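Local coordinates for Mlr6093 protein (Mesorhizobium loti, PDB 2QJ8) that probably acts as a zinc-dependent hydrolase of the succinylglutamate desuccinylase/aspartoacylase family, cleaving ester bonds or non-peptide amide bonds, at residues Lys104-Asn107 and Arg108-Pro111; Glu120-Ala123 and Asp124-Arg128; Leu140-Phe143 and Gly144-Trp147; Leu252-Ser256 and Ser257-Lys261. All coordinates share one frame; numbering follows the deposited sequence. Where two conformers were deposited one is given.

Interaction 1: Lys104-Asn107 and Arg108-Pro111; sequences KNLN and RVFP
Leu106 and Phe110 meet across a type I beta turn, and the aromatic side chain can be traced outward atom by atom. Phe110 CB passes 3.9 Å from Asn107 O. Phe110 CD1 then comes to 3.3 Å from Leu106 O, which lies at the ring edge near the ring plane, while Phe110 CE1 rests 4.4 Å from Leu106 CG. The far side of the ring leaves the loop and packs on Ala123, Ile126 and Ser127 of helix 118-129, and Met190 of helix 190-197 also touches it.

Val109 straddles two carbonyl oxygens. With CG1 anti to the carbonyl carbon (chi1 -50°), Val109 CG1 lies 3.4 Å from Asn105 O, whereas Val109 CG2 sits 3.2 Å from Leu106 O; the Val109 side chain crosses that of Lys104 at about a right angle. The backbone bonds are all weak: Val109 N divides its hydrogen between Asn105 O and Leu106 O, and Phe110 N reaches Asn107 O at 3.5 Å. Of the two modelled Arg108 conformers, the one considered here lays Arg108 CG 3.6 Å from Asn105 CB and brings Asn105 N over one guanidinium face, without a bond between the two donors. Lys104 extends away to a salt bridge with Glu120 and a hydrogen bond with Ser117.

The turn from Asn107 to Phe110, followed by a cis peptide before Pro111, defines the segment. Its Asn-Leu-Asn-Arg sequence resembles the Asn-Arg element by which M14-type relatives recognise a substrate carboxylate, an inference from the family alone.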
loop_
_atom_site.group_PDB
_atom_site.type_symbol
_atom_site.label_atom_id
_atom_site.label_comp_id
_atom_site.label_asym_id
_atom_site.label_seq_id
_atom_site.Cartn_x
_atom_site.Cartn_y
_atom_site.Cartn_z
ATOM N N LYS A 104 -17.644 -10.415 5.068
ATOM C CA LYS A 104 -17.744 -9.788 6.383
ATOM C C LYS A 104 -16.400 -9.422 6.973
ATOM O O LYS A 104 -15.369 -10.077 6.753
ATOM C CB LYS A 104 -18.534 -10.671 7.373
ATOM C CG LYS A 104 -19.930 -11.078 6.882
ATOM C CD LYS A 104 -20.707 -12.001 7.841
ATOM C CE LYS A 104 -22.069 -12.319 7.239
ATOM N NZ LYS A 104 -22.823 -13.398 7.947
ATOM N N ASN A 105 -16.424 -8.328 7.708
ATOM C CA ASN A 105 -15.293 -7.831 8.483
ATOM C C ASN A 105 -15.390 -8.600 9.781
ATOM O O ASN A 105 -16.326 -8.421 10.573
ATOM C CB ASN A 105 -15.420 -6.318 8.655
ATOM C CG ASN A 105 -14.374 -5.702 9.573
ATOM O OD1 ASN A 105 -13.552 -6.365 10.217
ATOM N ND2 ASN A 105 -14.384 -4.388 9.597
ATOM N N LEU A 106 -14.439 -9.509 9.940
ATOM C CA LEU A 106 -14.348 -10.434 11.060
ATOM C C LEU A 106 -14.440 -9.761 12.438
ATOM O O LEU A 106 -15.076 -10.292 13.360
ATOM C CB LEU A 106 -13.044 -11.252 10.921
ATOM C CG LEU A 106 -12.621 -12.207 12.033
ATOM C CD1 LEU A 106 -13.705 -13.242 12.225
ATOM C CD2 LEU A 106 -11.267 -12.874 11.702
ATOM N N ASN A 107 -13.797 -8.613 12.552
ATOM C CA ASN A 107 -13.799 -7.817 13.771
ATOM C C ASN A 107 -15.205 -7.330 14.133
ATOM O O ASN A 107 -15.609 -7.513 15.291
ATOM C CB ASN A 107 -12.803 -6.654 13.641
ATOM C CG ASN A 107 -12.637 -5.859 14.927
ATOM O OD1 ASN A 107 -13.511 -5.078 15.309
ATOM N ND2 ASN A 107 -11.479 -6.005 15.563
ATOM N N ARG A 108 -15.961 -6.787 13.165
ATOM C CA ARG A 108 -17.311 -6.281 13.494
ATOM C C ARG A 108 -18.351 -7.358 13.794
ATOM O O ARG A 108 -19.388 -7.037 14.395
ATOM C CB ARG A 108 -17.900 -5.222 12.524
ATOM C CG ARG A 108 -18.000 -5.594 11.073
ATOM C CD ARG A 108 -19.065 -4.801 10.275
ATOM N NE ARG A 108 -18.787 -4.822 8.826
ATOM C CZ ARG A 108 -18.964 -5.860 7.988
ATOM N NH1 ARG A 108 -19.426 -7.052 8.400
ATOM N NH2 ARG A 108 -18.632 -5.716 6.702
ATOM N N VAL A 109 -18.085 -8.626 13.446
ATOM C CA VAL A 109 -19.054 -9.717 13.731
ATOM C C VAL A 109 -18.904 -10.406 15.102
ATOM O O VAL A 109 -19.771 -11.191 15.457
ATOM C CB VAL A 109 -19.079 -10.789 12.620
ATOM C CG1 VAL A 109 -19.240 -10.117 11.249
ATOM C CG2 VAL A 109 -17.862 -11.655 12.676
ATOM N N PHE A 110 -17.844 -10.122 15.871
ATOM C CA PHE A 110 -17.670 -10.717 17.225
ATOM C C PHE A 110 -18.896 -10.457 18.095
ATOM O O PHE A 110 -19.459 -9.382 18.002
ATOM C CB PHE A 110 -16.425 -10.185 17.973
ATOM C CG PHE A 110 -15.183 -11.007 17.759
ATOM C CD1 PHE A 110 -14.505 -10.936 16.549
ATOM C CD2 PHE A 110 -14.679 -11.797 18.766
ATOM C CE1 PHE A 110 -13.364 -11.665 16.320
ATOM C CE2 PHE A 110 -13.523 -12.529 18.582
ATOM C CZ PHE A 110 -12.854 -12.472 17.344
ATOM N N PRO A 111 -19.312 -11.438 18.930
ATOM C CA PRO A 111 -18.709 -12.739 19.194
ATOM C C PRO A 111 -19.073 -13.864 18.191
ATOM O O PRO A 111 -18.831 -15.030 18.484
ATOM C CB PRO A 111 -19.241 -13.040 20.599
ATOM C CG PRO A 111 -20.668 -12.566 20.499
ATOM C CD PRO A 111 -20.598 -11.311 19.647
#

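Interaction 2: Glu120-Ala123 and Asp124-Arg128; sequences ERIA and DAISR
Ala123 O is gripped twice by Ser127: Ser127 OG donates to it at 2.7 Å and Ser127 N at 3.0 Å, from opposite faces of the carbonyl plane. This is a serine side chain hydrogen-bonded to the carbonyl four residues earlier in an alpha helix, here helix 118-129. Ser127 OG reaches it because it stands beside its own backbone N (chi1 -59°), and it meets the carbonyl from above its plane, 40° out, while the amide keeps close to the usual i to i+4 geometry. The same spacing joins Asp124 N to Glu120 O, Ala125 N to Arg121 O and Ile126 N to Ile122 O.

On another side of the helix, Ile122 and Ile126 lie alongside each other and point the same way, with CG2 of Ile122 touching CD1 of Ile126 at 3.8 Å. Strand 33-42 packs on Ile122 and strand 16-24 on Ile126, so this apolar ridge ties the helix to the N-terminal strands. Arg121 turns away to Asp29 and Gly116.

Asp124 OD2 offers its syn lone pair to Arg128 NH1 in a salt bridge, 29° out of the guanidinium plane. A water donates to Asp124 OD2 and to Arg121 O, each at 2.8 Å.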
loop_
_atom_site.group_PDB
_atom_site.type_symbol
_atom_site.label_atom_id
_atom_site.label_comp_id
_atom_site.label_asym_id
_atom_site.label_seq_id
_atom_site.Cartn_x
_atom_site.Cartn_y
_atom_site.Cartn_z
ATOM N N GLU A 120 -18.216 -15.506 11.080
ATOM C CA GLU A 120 -18.941 -15.717 12.338
ATOM C C GLU A 120 -18.445 -16.942 13.109
ATOM O O GLU A 120 -18.390 -16.903 14.346
ATOM C CB GLU A 120 -20.439 -15.863 12.068
ATOM C CG GLU A 120 -21.081 -14.681 11.352
ATOM C CD GLU A 120 -22.528 -14.926 11.126
ATOM O OE1 GLU A 120 -23.320 -14.667 12.054
ATOM O OE2 GLU A 120 -22.886 -15.370 10.018
ATOM N N ARG A 121 -18.096 -18.024 12.391
ATOM C CA ARG A 121 -17.512 -19.221 13.033
ATOM C C ARG A 121 -16.091 -18.951 13.546
ATOM O O ARG A 121 -15.712 -19.477 14.600
ATOM C CB ARG A 121 -17.527 -20.452 12.111
ATOM C CG ARG A 121 -18.929 -20.846 11.632
ATOM C CD ARG A 121 -18.990 -22.263 11.019
ATOM N NE ARG A 121 -18.103 -22.434 9.869
ATOM C CZ ARG A 121 -18.314 -21.958 8.645
ATOM N NH1 ARG A 121 -19.384 -21.249 8.360
ATOM N NH2 ARG A 121 -17.434 -22.196 7.688
ATOM N N ILE A 122 -15.306 -18.145 12.816
ATOM C CA ILE A 122 -13.963 -17.765 13.281
ATOM C C ILE A 122 -14.075 -16.971 14.582
ATOM O O ILE A 122 -13.369 -17.274 15.549
ATOM C CB ILE A 122 -13.148 -16.953 12.233
ATOM C CG1 ILE A 122 -12.859 -17.833 10.992
ATOM C CG2 ILE A 122 -11.767 -16.435 12.873
ATOM C CD1 ILE A 122 -12.454 -17.078 9.765
ATOM N N ALA A 123 -14.978 -15.985 14.587
ATOM C CA ALA A 123 -15.221 -15.115 15.740
ATOM C C ALA A 123 -15.710 -15.950 16.940
ATOM O O ALA A 123 -15.219 -15.765 18.046
ATOM C CB ALA A 123 -16.225 -14.007 15.380
ATOM N N ASP A 124 -16.641 -16.877 16.700
ATOM C CA ASP A 124 -17.124 -17.814 17.712
ATOM C C ASP A 124 -16.029 -18.700 18.328
ATOM O O ASP A 124 -16.040 -18.892 19.541
ATOM C CB ASP A 124 -18.227 -18.675 17.121
ATOM C CG ASP A 124 -18.783 -19.669 18.110
ATOM O OD1 ASP A 124 -19.454 -19.264 19.069
ATOM O OD2 ASP A 124 -18.515 -20.859 17.921
ATOM N N ALA A 125 -15.082 -19.188 17.504
ATOM C CA ALA A 125 -13.976 -20.029 17.945
ATOM C C ALA A 125 -13.033 -19.280 18.866
ATOM O O ALA A 125 -12.630 -19.822 19.887
ATOM C CB ALA A 125 -13.173 -20.565 16.732
ATOM N N ILE A 126 -12.693 -18.041 18.498
ATOM C CA ILE A 126 -11.815 -17.170 19.291
ATOM C C ILE A 126 -12.495 -16.796 20.613
ATOM O O ILE A 126 -11.851 -16.774 21.673
ATOM C CB ILE A 126 -11.410 -15.884 18.481
ATOM C CG1 ILE A 126 -10.501 -16.267 17.296
ATOM C CG2 ILE A 126 -10.711 -14.857 19.367
ATOM C CD1 ILE A 126 -10.392 -15.188 16.213
ATOM N N SER A 127 -13.783 -16.502 20.523
ATOM C CA SER A 127 -14.612 -16.109 21.659
ATOM C C SER A 127 -14.856 -17.218 22.669
ATOM O O SER A 127 -14.918 -16.939 23.865
ATOM C CB SER A 127 -15.953 -15.546 21.177
ATOM O OG SER A 127 -15.738 -14.418 20.331
ATOM N N ARG A 128 -15.010 -18.454 22.203
ATOM C CA ARG A 128 -15.189 -19.587 23.103
ATOM C C ARG A 128 -13.885 -20.136 23.707
ATOM O O ARG A 128 -13.868 -20.504 24.888
ATOM C CB ARG A 128 -16.013 -20.686 22.430
ATOM C CG ARG A 128 -17.475 -20.325 22.360
ATOM C CD ARG A 128 -18.265 -21.141 21.378
ATOM N NE ARG A 128 -18.231 -22.581 21.650
ATOM C CZ ARG A 128 -18.772 -23.523 20.862
ATOM N NH1 ARG A 128 -19.397 -23.188 19.739
ATOM N NH2 ARG A 128 -18.684 -24.822 21.194
HETATM O O HOH W 1 -17.042 -21.696 15.698
#

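Interaction 3: Leu140-Phe143 and Gly144-Trp147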
loop_
_atom_site.group_PDB
_atom_site.type_symbol
_atom_site.label_atom_id
_atom_site.label_comp_id
_atom_site.label_asym_id
_atom_site.label_seq_id
_atom_site.Cartn_x
_atom_site.Cartn_y
_atom_site.Cartn_z
ATOM N N LEU A 140 -3.065 -6.063 16.540
ATOM C CA LEU A 140 -2.112 -5.427 15.631
ATOM C C LEU A 140 -2.969 -5.141 14.386
ATOM O O LEU A 140 -3.143 -5.991 13.508
ATOM C CB LEU A 140 -0.913 -6.339 15.393
ATOM C CG LEU A 140 -0.275 -6.898 16.688
ATOM C CD1 LEU A 140 0.860 -7.853 16.367
ATOM C CD2 LEU A 140 0.209 -5.799 17.671
ATOM N N HIS A 141 -3.515 -3.920 14.360
ATOM C CA HIS A 141 -4.637 -3.541 13.473
ATOM C C HIS A 141 -4.272 -2.806 12.175
ATOM O O HIS A 141 -3.336 -1.994 12.122
ATOM C CB HIS A 141 -5.613 -2.711 14.299
ATOM C CG HIS A 141 -6.860 -2.314 13.578
ATOM N ND1 HIS A 141 -7.056 -1.041 13.085
ATOM C CD2 HIS A 141 -7.974 -3.023 13.261
ATOM C CE1 HIS A 141 -8.237 -0.984 12.487
ATOM N NE2 HIS A 141 -8.814 -2.173 12.580
ATOM N N SER A 142 -5.003 -3.147 11.120
ATOM C CA SER A 142 -4.783 -2.552 9.835
ATOM C C SER A 142 -5.579 -1.285 9.759
ATOM O O SER A 142 -6.789 -1.342 9.749
ATOM C CB SER A 142 -5.255 -3.478 8.729
ATOM O OG SER A 142 -5.056 -2.850 7.472
ATOM N N PHE A 143 -4.911 -0.146 9.727
ATOM C CA PHE A 143 -5.637 1.117 9.600
ATOM C C PHE A 143 -6.261 1.189 8.183
ATOM O O PHE A 143 -7.428 1.574 8.034
ATOM C CB PHE A 143 -4.706 2.290 9.879
ATOM C CG PHE A 143 -5.423 3.577 10.085
ATOM C CD1 PHE A 143 -6.064 3.829 11.296
ATOM C CD2 PHE A 143 -5.492 4.522 9.075
ATOM C CE1 PHE A 143 -6.729 4.997 11.507
ATOM C CE2 PHE A 143 -6.173 5.703 9.280
ATOM C CZ PHE A 143 -6.782 5.938 10.509
ATOM N N GLY A 144 -5.494 0.761 7.178
ATOM C CA GLY A 144 -5.930 0.716 5.769
ATOM C C GLY A 144 -4.662 0.789 4.936
ATOM O O GLY A 144 -3.841 1.663 5.218
ATOM N N PRO A 145 -4.457 -0.119 3.926
ATOM C CA PRO A 145 -3.207 -0.018 3.099
ATOM C C PRO A 145 -3.172 1.172 2.138
ATOM O O PRO A 145 -2.154 1.445 1.525
ATOM C CB PRO A 145 -3.178 -1.299 2.262
ATOM C CG PRO A 145 -4.394 -1.966 2.490
ATOM C CD PRO A 145 -5.310 -1.216 3.442
ATOM N N THR A 146 -4.309 1.830 1.971
ATOM C CA THR A 146 -4.404 3.052 1.199
ATOM C C THR A 146 -4.157 4.293 2.074
ATOM O O THR A 146 -4.316 5.421 1.602
ATOM C CB THR A 146 -5.771 3.155 0.591
ATOM O OG1 THR A 146 -6.762 3.181 1.622
ATOM C CG2 THR A 146 -6.033 2.011 -0.399
ATOM N N TRP A 147 -3.806 4.098 3.349
ATOM C CA TRP A 147 -3.519 5.182 4.265
ATOM C C TRP A 147 -2.098 5.039 4.774
ATOM O O TRP A 147 -1.557 3.942 4.812
ATOM C CB TRP A 147 -4.397 5.109 5.507
ATOM C CG TRP A 147 -5.799 5.470 5.374
ATOM C CD1 TRP A 147 -6.830 4.635 5.031
ATOM C CD2 TRP A 147 -6.385 6.743 5.649
ATOM N NE1 TRP A 147 -8.017 5.320 5.061
ATOM C CE2 TRP A 147 -7.776 6.616 5.450
ATOM C CE3 TRP A 147 -5.874 7.981 6.046
ATOM C CZ2 TRP A 147 -8.658 7.691 5.617
ATOM C CZ3 TRP A 147 -6.742 9.035 6.230
ATOM C CH2 TRP A 147 -8.122 8.888 6.013
HETATM O O HOH W 2 -3.238 -1.228 6.729
#
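Phe143 and Trp147 form the tight part of this contact, a T-shaped pair in which the phenyl edge points into a face of the indole. The evidence is geometric: the Phe143 ring and the five-membered ring of Trp147 have planes 83° apart and centroids separated by 5.2 Å. CE2 of Phe143 stands 3.8 Å from Trp147 CD2, over the indole face but offset toward its rim. Trp147 CB, 3.8 Å from Phe143 CD2, meets the phenyl at its edge, near the ring plane. The Phe143 torsion that sets CG opposite the backbone N (chi1 -166°) directs the ring to this side, where Ala310 of strand 306-312 touches both aromatics.

Ser142 lies on the looser side. Ser142 OG approaches Pro145 CD only to 4.4 Å and reaches Gly144 N through a bridging water, which accepts from Gly144 N at 3.0 Å. Between the two halves Gly144 takes an extended backbone with positive phi (155°), a conformation to which glycine is well suited. A type I beta turn then runs from Gly144 to Trp147, closed by Trp147 N donating to Gly144 O at 3.1 Å.

Ser142 touches His55 and Glu58, and His141 is hydrogen-bonded to Glu206. By analogy with relatives, His55, Glu58 and His141 probably form the zinc site, so this strand end would lie beside the active site of the zinc-exopeptidase fold.

Interaction 4: Leu252-Ser256 and Ser257-Lys261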
loop_
_atom_site.group_PDB
_atom_site.type_symbol
_atom_site.label_atom_id
_atom_site.label_comp_id
_atom_site.label_asym_id
_atom_site.label_seq_id
_atom_site.Cartn_x
_atom_site.Cartn_y
_atom_site.Cartn_z
ATOM N N LEU A 252 -2.643 13.026 21.511
ATOM C CA LEU A 252 -3.405 13.886 20.610
ATOM C C LEU A 252 -4.857 13.435 20.606
ATOM O O LEU A 252 -5.156 12.340 21.062
ATOM C CB LEU A 252 -2.807 13.791 19.194
ATOM C CG LEU A 252 -1.326 14.142 18.978
ATOM C CD1 LEU A 252 -0.925 13.988 17.488
ATOM C CD2 LEU A 252 -1.007 15.541 19.467
ATOM N N GLU A 253 -5.748 14.308 20.145
ATOM C CA GLU A 253 -7.166 13.968 19.990
ATOM C C GLU A 253 -7.660 14.457 18.650
ATOM O O GLU A 253 -7.177 15.475 18.136
ATOM C CB GLU A 253 -8.069 14.505 21.123
ATOM C CG GLU A 253 -8.206 15.964 21.196
ATOM C CD GLU A 253 -9.023 16.418 22.400
ATOM O OE1 GLU A 253 -9.733 15.595 23.023
ATOM O OE2 GLU A 253 -8.943 17.615 22.709
ATOM N N THR A 254 -8.639 13.735 18.125
ATOM C CA THR A 254 -9.249 14.072 16.841
ATOM C C THR A 254 -10.751 14.118 17.031
ATOM O O THR A 254 -11.337 13.220 17.625
ATOM C CB THR A 254 -8.847 13.120 15.683
ATOM O OG1 THR A 254 -9.636 13.416 14.524
ATOM C CG2 THR A 254 -9.065 11.703 16.017
ATOM N N THR A 255 -11.342 15.228 16.559
ATOM C CA THR A 255 -12.800 15.506 16.624
ATOM C C THR A 255 -13.296 15.612 15.186
ATOM O O THR A 255 -12.478 15.644 14.261
ATOM C CB THR A 255 -13.138 16.814 17.434
ATOM O OG1 THR A 255 -12.573 17.972 16.787
ATOM C CG2 THR A 255 -12.616 16.709 18.874
ATOM N N SER A 256 -14.617 15.681 14.989
ATOM C CA SER A 256 -15.200 15.702 13.623
ATOM C C SER A 256 -14.636 16.740 12.657
ATOM O O SER A 256 -14.409 16.409 11.499
ATOM C CB SER A 256 -16.723 15.771 13.656
ATOM O OG SER A 256 -17.214 14.469 13.920
ATOM N N SER A 257 -14.320 17.939 13.134
ATOM C CA SER A 257 -13.716 18.968 12.261
ATOM C C SER A 257 -12.271 18.622 11.745
ATOM O O SER A 257 -11.780 19.254 10.798
ATOM C CB SER A 257 -13.728 20.324 12.949
ATOM O OG SER A 257 -12.972 20.299 14.128
ATOM N N ASP A 258 -11.629 17.633 12.383
ATOM C CA ASP A 258 -10.306 17.163 12.041
ATOM C C ASP A 258 -10.315 16.024 11.024
ATOM O O ASP A 258 -9.246 15.621 10.564
ATOM C CB ASP A 258 -9.602 16.632 13.290
ATOM C CG ASP A 258 -9.376 17.664 14.347
ATOM O OD1 ASP A 258 -8.858 18.737 14.016
ATOM O OD2 ASP A 258 -9.629 17.361 15.537
ATOM N N GLN A 259 -11.495 15.477 10.719
ATOM C CA GLN A 259 -11.646 14.383 9.771
ATOM C C GLN A 259 -12.026 14.996 8.442
ATOM O O GLN A 259 -13.183 15.314 8.210
ATOM C CB GLN A 259 -12.725 13.406 10.248
ATOM C CG GLN A 259 -12.377 12.710 11.564
ATOM C CD GLN A 259 -13.575 12.040 12.183
ATOM O OE1 GLN A 259 -13.829 12.190 13.367
ATOM N NE2 GLN A 259 -14.357 11.350 11.367
ATOM N N LEU A 260 -11.040 15.177 7.569
ATOM C CA LEU A 260 -11.268 15.832 6.297
ATOM C C LEU A 260 -11.786 14.811 5.246
ATOM O O LEU A 260 -11.265 13.702 5.115
ATOM C CB LEU A 260 -9.995 16.565 5.851
ATOM C CG LEU A 260 -9.392 17.555 6.858
ATOM C CD1 LEU A 260 -8.131 18.128 6.269
ATOM C CD2 LEU A 260 -10.356 18.683 7.202
ATOM N N LYS A 261 -12.814 15.223 4.514
ATOM C CA LYS A 261 -13.487 14.401 3.509
ATOM C C LYS A 261 -13.446 15.087 2.140
ATOM O O LYS A 261 -13.320 16.297 2.056
ATOM C CB LYS A 261 -14.950 14.168 3.925
ATOM C CG LYS A 261 -15.137 13.357 5.230
ATOM C CD LYS A 261 -16.577 13.443 5.748
HETATM O O HOH W 3 -8.961 17.919 18.268
#
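Asp258 folds back on Thr255 and fixes a single 3-10 turn that interrupts the long strand 250-261. The turn rests on two successive i to i+3 bonds, Asp258 N to Thr255 O at 2.9 Å and Gln259 N to Ser256 O at 3.2 Å, both donors lying above their carbonyl planes.

The carboxylate takes both donors of Thr255. Thr255 N gives Asp258 OD2 a nearly straight bond of 2.9 Å (172°) along the anti lone pair, and Thr255 OG1 adds a longer one of 3.3 Å to the same oxygen from above the carboxylate plane, 60° out. That hydroxyl is available because it stands between its backbone N and carbonyl carbon (chi1 63°). OD1 is occupied elsewhere, in a salt bridge with Arg328 of strand 322-329, so the aspartate links the turn to its antiparallel neighbour.

In the conformer given, Thr254 OG1 passes Asp258 CB at 3.4 Å and is hydrogen-bonded to Leu326 O. Gln259 likewise finds its polar partners outside, its NE2 hydrogen-bonding to Glu322 and its OE1 to Trp182.

One further hydrogen reaches the twice-gripped carboxylate oxygen: a water donates to Asp258 OD2 at 2.9 Å and to Glu253 O at 3.0 Å.

Overall arrangement
From the N terminus the four contacts run strictly in series, each closing its own short piece of chain before the next opens; none nest or cross. Interaction 1 closes a loop ahead of helix 118-129, and interaction 2 lies on that helix and touches interaction 1 through the Lys104-Glu120 salt bridge and Phe110 packing on Ser127. The helix is followed by strand 136-144, whose end turns in interaction 3; this comes within about 5 Å of interaction 1 at nearest atoms. Interaction 4 breaks strand 250-261, its centre about 34 Å from that of interaction 2 across the chain. Strand 306-312 connects the surroundings of interaction 3 to strand 322-329 beside interaction 4.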